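Local structure of Phosphoglucosamine/phosphogalactosamine mutase (Sulfolobus tokodaii, 2F7L) at residues I124-L127 / E131-N134; L290-L295 / I300-T305. The protein interconverts the 6-phosphate and 1-phosphate forms of glucosamine and of galactosamine, a magnesium-dependent step on the way to UDP-GlcNAc and UDP-GalNAc. One frame throughout, in Å; residues are numbered along the deposited sequence.

Interaction 1. Residues I124-L127 / E131-N134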
# COMPACT_ATOMS: atom_id res chain seq x y z
N ILE A 124 22.30 -4.44 1.75
CA ILE A 124 22.03 -4.74 3.14
C ILE A 124 22.14 -6.24 3.38
O ILE A 124 22.74 -6.69 4.35
CB ILE A 124 20.61 -4.24 3.54
CG1 ILE A 124 20.62 -2.71 3.62
CG2 ILE A 124 20.17 -4.90 4.85
CD1 ILE A 124 19.26 -2.09 3.84
N GLU A 125 21.54 -7.01 2.47
CA GLU A 125 21.56 -8.47 2.55
C GLU A 125 23.01 -8.98 2.57
O GLU A 125 23.35 -9.85 3.37
CB GLU A 125 20.80 -9.03 1.36
CG GLU A 125 19.78 -10.13 1.68
CD GLU A 125 18.42 -9.90 0.97
OE1 GLU A 125 18.43 -9.44 -0.20
OE2 GLU A 125 17.36 -10.18 1.59
N ASP A 126 23.87 -8.43 1.71
CA ASP A 126 25.27 -8.84 1.66
C ASP A 126 25.93 -8.52 3.00
O ASP A 126 26.59 -9.37 3.59
CB ASP A 126 26.04 -8.11 0.55
CG ASP A 126 27.51 -8.52 0.49
OD1 ASP A 126 27.76 -9.73 0.24
OD2 ASP A 126 28.42 -7.67 0.70
N LEU A 127 25.78 -7.27 3.45
CA LEU A 127 26.32 -6.82 4.73
C LEU A 127 25.88 -7.75 5.83
O LEU A 127 26.68 -8.22 6.63
CB LEU A 127 25.84 -5.40 5.04
CG LEU A 127 26.41 -4.39 4.05
CD1 LEU A 127 25.83 -3.03 4.28
CD2 LEU A 127 27.92 -4.37 4.21
N GLU A 131 28.55 -9.97 7.33
CA GLU A 131 28.71 -9.29 8.61
C GLU A 131 29.75 -8.16 8.59
O GLU A 131 30.48 -7.97 9.57
CB GLU A 131 29.05 -10.30 9.72
CG GLU A 131 28.26 -11.59 9.60
CD GLU A 131 28.05 -12.33 10.92
OE1 GLU A 131 29.03 -12.54 11.65
OE2 GLU A 131 26.90 -12.73 11.21
N ARG A 132 29.84 -7.42 7.49
CA ARG A 132 30.77 -6.28 7.42
C ARG A 132 30.03 -5.09 8.07
O ARG A 132 29.30 -4.37 7.40
CB ARG A 132 31.12 -5.92 5.97
CG ARG A 132 31.81 -7.00 5.19
CD ARG A 132 32.44 -6.44 3.91
NE ARG A 132 31.50 -5.67 3.08
CZ ARG A 132 30.48 -6.17 2.38
NH1 ARG A 132 30.22 -7.46 2.37
NH2 ARG A 132 29.70 -5.35 1.70
N PHE A 133 30.23 -4.89 9.36
CA PHE A 133 29.53 -3.82 10.05
C PHE A 133 30.37 -2.66 10.54
O PHE A 133 31.39 -2.85 11.18
CB PHE A 133 28.79 -4.41 11.24
CG PHE A 133 27.83 -5.50 10.89
CD1 PHE A 133 27.00 -5.38 9.77
CD2 PHE A 133 27.71 -6.62 11.71
CE1 PHE A 133 26.06 -6.36 9.48
CE2 PHE A 133 26.78 -7.60 11.43
CZ PHE A 133 25.94 -7.48 10.32
N ASN A 134 29.94 -1.43 10.28
CA ASN A 134 30.69 -0.30 10.79
C ASN A 134 30.58 -0.25 12.30
O ASN A 134 30.05 0.72 12.84
CB ASN A 134 30.18 1.01 10.23
CG ASN A 134 30.46 1.15 8.78
OD1 ASN A 134 31.43 0.56 8.28
ND2 ASN A 134 29.64 1.93 8.07
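OD2 of D126 is gripped by both terminal nitrogens of the R132 guanidinium, in a salt bridge that forks at a single carboxylate oxygen. The bond from R132 NH2 to D126 OD2 measures 2.8 Å with an N-H...O angle of 131°; it lies close to the guanidinium plane and meets the oxygen nearly along its C-O axis. R132 NH1 is the second arm on that oxygen, its very short distance doubtful in detail. Carboxylate and guanidinium are not coplanar but turned 40° against each other. The carboxylate comes within reach because D126 carries CG anti to its own backbone N (chi1 180°), while the arginine chain bends at chi3, which brings its guanidinium alongside D126 and L127.

The contact closes the C-terminal end of helix 118-130, in the first alpha/beta/alpha domain of the phosphohexose mutase fold. E131 is the first residue to leave helical geometry, with positive phi, and there the chain turns aside from the helix. L127 O lies 2.7 Å from E131 N and accepts a weak bond from R132 N at 3.4 Å.

L127 adds the apolar half. Its CD2 lies over one face of the R132 guanidinium, off toward the rim, 3.2 Å from NH2, so the group has a methyl on a face and a carboxylate at its edge. F133 brings CE1 to 3.5 Å from L127 O, and its ring also rests on K28 and T32 of helix 20-34. E131 turns its CB away from the helix segment, and its OE2 forms a salt bridge with K25 of helix 20-34.

Interaction 2. Residues L290-L295 / I300-T305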
# COMPACT_ATOMS: atom_id res chain seq x y z
N LEU A 290 -10.95 -1.47 -16.35
CA LEU A 290 -11.94 -0.42 -16.17
C LEU A 290 -11.23 0.94 -16.07
O LEU A 290 -11.74 1.97 -16.54
CB LEU A 290 -12.72 -0.75 -14.88
CG LEU A 290 -13.29 0.22 -13.84
CD1 LEU A 290 -13.75 -0.67 -12.70
CD2 LEU A 290 -12.27 1.22 -13.32
N VAL A 291 -10.05 0.94 -15.46
CA VAL A 291 -9.26 2.15 -15.30
C VAL A 291 -9.01 2.82 -16.66
O VAL A 291 -9.13 4.04 -16.78
CB VAL A 291 -7.91 1.83 -14.59
CG1 VAL A 291 -7.12 0.83 -15.41
CG2 VAL A 291 -7.10 3.12 -14.38
N GLU A 292 -8.66 2.03 -17.67
CA GLU A 292 -8.42 2.60 -19.00
C GLU A 292 -9.69 3.19 -19.57
O GLU A 292 -9.69 4.30 -20.11
CB GLU A 292 -7.92 1.55 -19.99
CG GLU A 292 -6.50 1.13 -19.80
CD GLU A 292 -6.02 0.27 -20.95
OE1 GLU A 292 -6.78 -0.63 -21.38
OE2 GLU A 292 -4.89 0.50 -21.43
N GLU A 293 -10.77 2.44 -19.46
CA GLU A 293 -12.04 2.88 -19.97
C GLU A 293 -12.41 4.26 -19.47
O GLU A 293 -12.70 5.16 -20.25
CB GLU A 293 -13.11 1.88 -19.57
CG GLU A 293 -14.39 1.95 -20.37
CD GLU A 293 -15.25 0.73 -20.15
OE1 GLU A 293 -14.67 -0.37 -19.95
OE2 GLU A 293 -16.49 0.86 -20.18
N TYR A 294 -12.37 4.42 -18.15
CA TYR A 294 -12.73 5.69 -17.54
C TYR A 294 -11.71 6.79 -17.73
O TYR A 294 -12.06 7.91 -18.07
CB TYR A 294 -12.97 5.49 -16.05
CG TYR A 294 -13.86 6.54 -15.43
CD1 TYR A 294 -15.24 6.37 -15.38
CD2 TYR A 294 -13.33 7.70 -14.89
CE1 TYR A 294 -16.06 7.33 -14.80
CE2 TYR A 294 -14.14 8.67 -14.32
CZ TYR A 294 -15.50 8.47 -14.27
OH TYR A 294 -16.31 9.42 -13.68
N LEU A 295 -10.43 6.51 -17.52
CA LEU A 295 -9.44 7.57 -17.68
C LEU A 295 -9.23 7.95 -19.12
O LEU A 295 -8.68 9.01 -19.40
CB LEU A 295 -8.11 7.17 -17.04
CG LEU A 295 -8.15 7.01 -15.51
CD1 LEU A 295 -6.75 6.72 -14.99
CD2 LEU A 295 -8.72 8.27 -14.84
N ILE A 300 -5.98 10.63 -19.98
CA ILE A 300 -5.03 10.14 -19.00
C ILE A 300 -4.64 8.72 -19.40
O ILE A 300 -5.47 7.82 -19.39
CB ILE A 300 -5.69 10.10 -17.60
CG1 ILE A 300 -6.37 11.44 -17.31
CG2 ILE A 300 -4.63 9.80 -16.55
CD1 ILE A 300 -7.25 11.45 -16.08
N GLN A 301 -3.38 8.53 -19.78
CA GLN A 301 -2.92 7.19 -20.14
C GLN A 301 -2.68 6.44 -18.85
O GLN A 301 -2.36 7.04 -17.83
CB GLN A 301 -1.60 7.23 -20.87
CG GLN A 301 -1.51 8.22 -21.96
CD GLN A 301 -0.08 8.38 -22.45
OE1 GLN A 301 0.19 9.18 -23.35
NE2 GLN A 301 0.84 7.62 -21.85
N VAL A 302 -2.83 5.12 -18.88
CA VAL A 302 -2.54 4.35 -17.69
C VAL A 302 -1.31 3.53 -18.07
O VAL A 302 -1.31 2.83 -19.07
CB VAL A 302 -3.75 3.44 -17.26
CG1 VAL A 302 -5.05 4.05 -17.73
CG2 VAL A 302 -3.58 2.04 -17.75
N ASP A 303 -0.24 3.69 -17.30
CA ASP A 303 0.97 2.93 -17.55
C ASP A 303 0.95 1.67 -16.70
O ASP A 303 1.12 1.74 -15.50
CB ASP A 303 2.19 3.77 -17.20
CG ASP A 303 2.55 4.76 -18.29
OD1 ASP A 303 2.78 4.31 -19.44
OD2 ASP A 303 2.60 5.97 -17.99
N TRP A 304 0.74 0.53 -17.33
CA TRP A 304 0.69 -0.72 -16.59
C TRP A 304 2.06 -1.12 -16.10
O TRP A 304 3.05 -0.81 -16.74
CB TRP A 304 0.10 -1.83 -17.46
CG TRP A 304 -1.33 -1.57 -17.81
CD1 TRP A 304 -1.80 -1.06 -18.99
CD2 TRP A 304 -2.47 -1.77 -16.97
NE1 TRP A 304 -3.17 -0.92 -18.93
CE2 TRP A 304 -3.61 -1.35 -17.70
CE3 TRP A 304 -2.64 -2.26 -15.67
CZ2 TRP A 304 -4.91 -1.42 -17.17
CZ3 TRP A 304 -3.94 -2.32 -15.14
CH2 TRP A 304 -5.05 -1.90 -15.90
N THR A 305 2.13 -1.82 -14.97
CA THR A 305 3.41 -2.23 -14.42
C THR A 305 3.34 -3.48 -13.54
O THR A 305 2.27 -4.04 -13.35
CB THR A 305 4.06 -1.04 -13.64
OG1 THR A 305 5.38 -1.39 -13.22
CG2 THR A 305 3.23 -0.67 -12.43
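Helix 290-296 and strand 301-305 are the second and third elements of a beta-alpha-beta crossover that starts at strand 280-284, in the third alpha/beta/alpha domain. Strand 301-305 runs parallel to 280-284 and forms one border of the domain's four-stranded sheet. The helix packs over it nearly antiparallel, at 159°, with the two axes 8.2 Å apart.

At the tight end, where the chain leaves the helix, I300 N donates to L295 O at 3.2 Å. Beside this bond the two side chains cross, L295 CD2 meeting I300 CD1 at 3.7 Å. Further along, V302 turns its CB toward the helix, and both methyls make contact there. Its CG1 faces V291 CG2 at 4.0 Å, and its CG2 touches E292 CG at 3.7 Å, the two side chains crossing at about a right angle.

W304 closes the other end. V291 CG1, placed between its backbone N and carbonyl carbon (chi1 60°), reaches the six-membered part of the indole, 3.5 Å from CH2. The chain of E292, extended beyond CG, brings OE2 to the indole edge, where W304 NE1 donates to it in a weak bond, 3.4 Å long but almost straight at 172°. The same oxygen has a stronger partner in K402, a salt bridge to the C-terminal domain. With an alanine at E292, K402 would probably lose this carboxylate partner, the indole N-H its weak acceptor, and V302 CG2 the E292 CG stem beside it.

The layer is mainly apolar, and E292 serves both sides of its margin: its stem packs on V302 while its carboxylate joins the indole N-H and, through K402, the C-terminal domain.

Interactions 1 and 2 belong to different alpha/beta/alpha domains, the first and the third, and do not touch: their centres are 41 Å apart and their nearest atoms about 20 Å. Interaction 1 lies far out on the surface, its centre about 28 Å from the centre of the chain, against about 19 Å for the centre of the partly buried interaction 2. Each lies where a chain leaves a helix, into a loop after helix 118-130 and, through a short connection, into strand 301-305 after helix 290-296. Both lie away from the probable phosphoserine S97 and the probable magnesium ligands D241, D243 and D245, so each is structural packing within its domain.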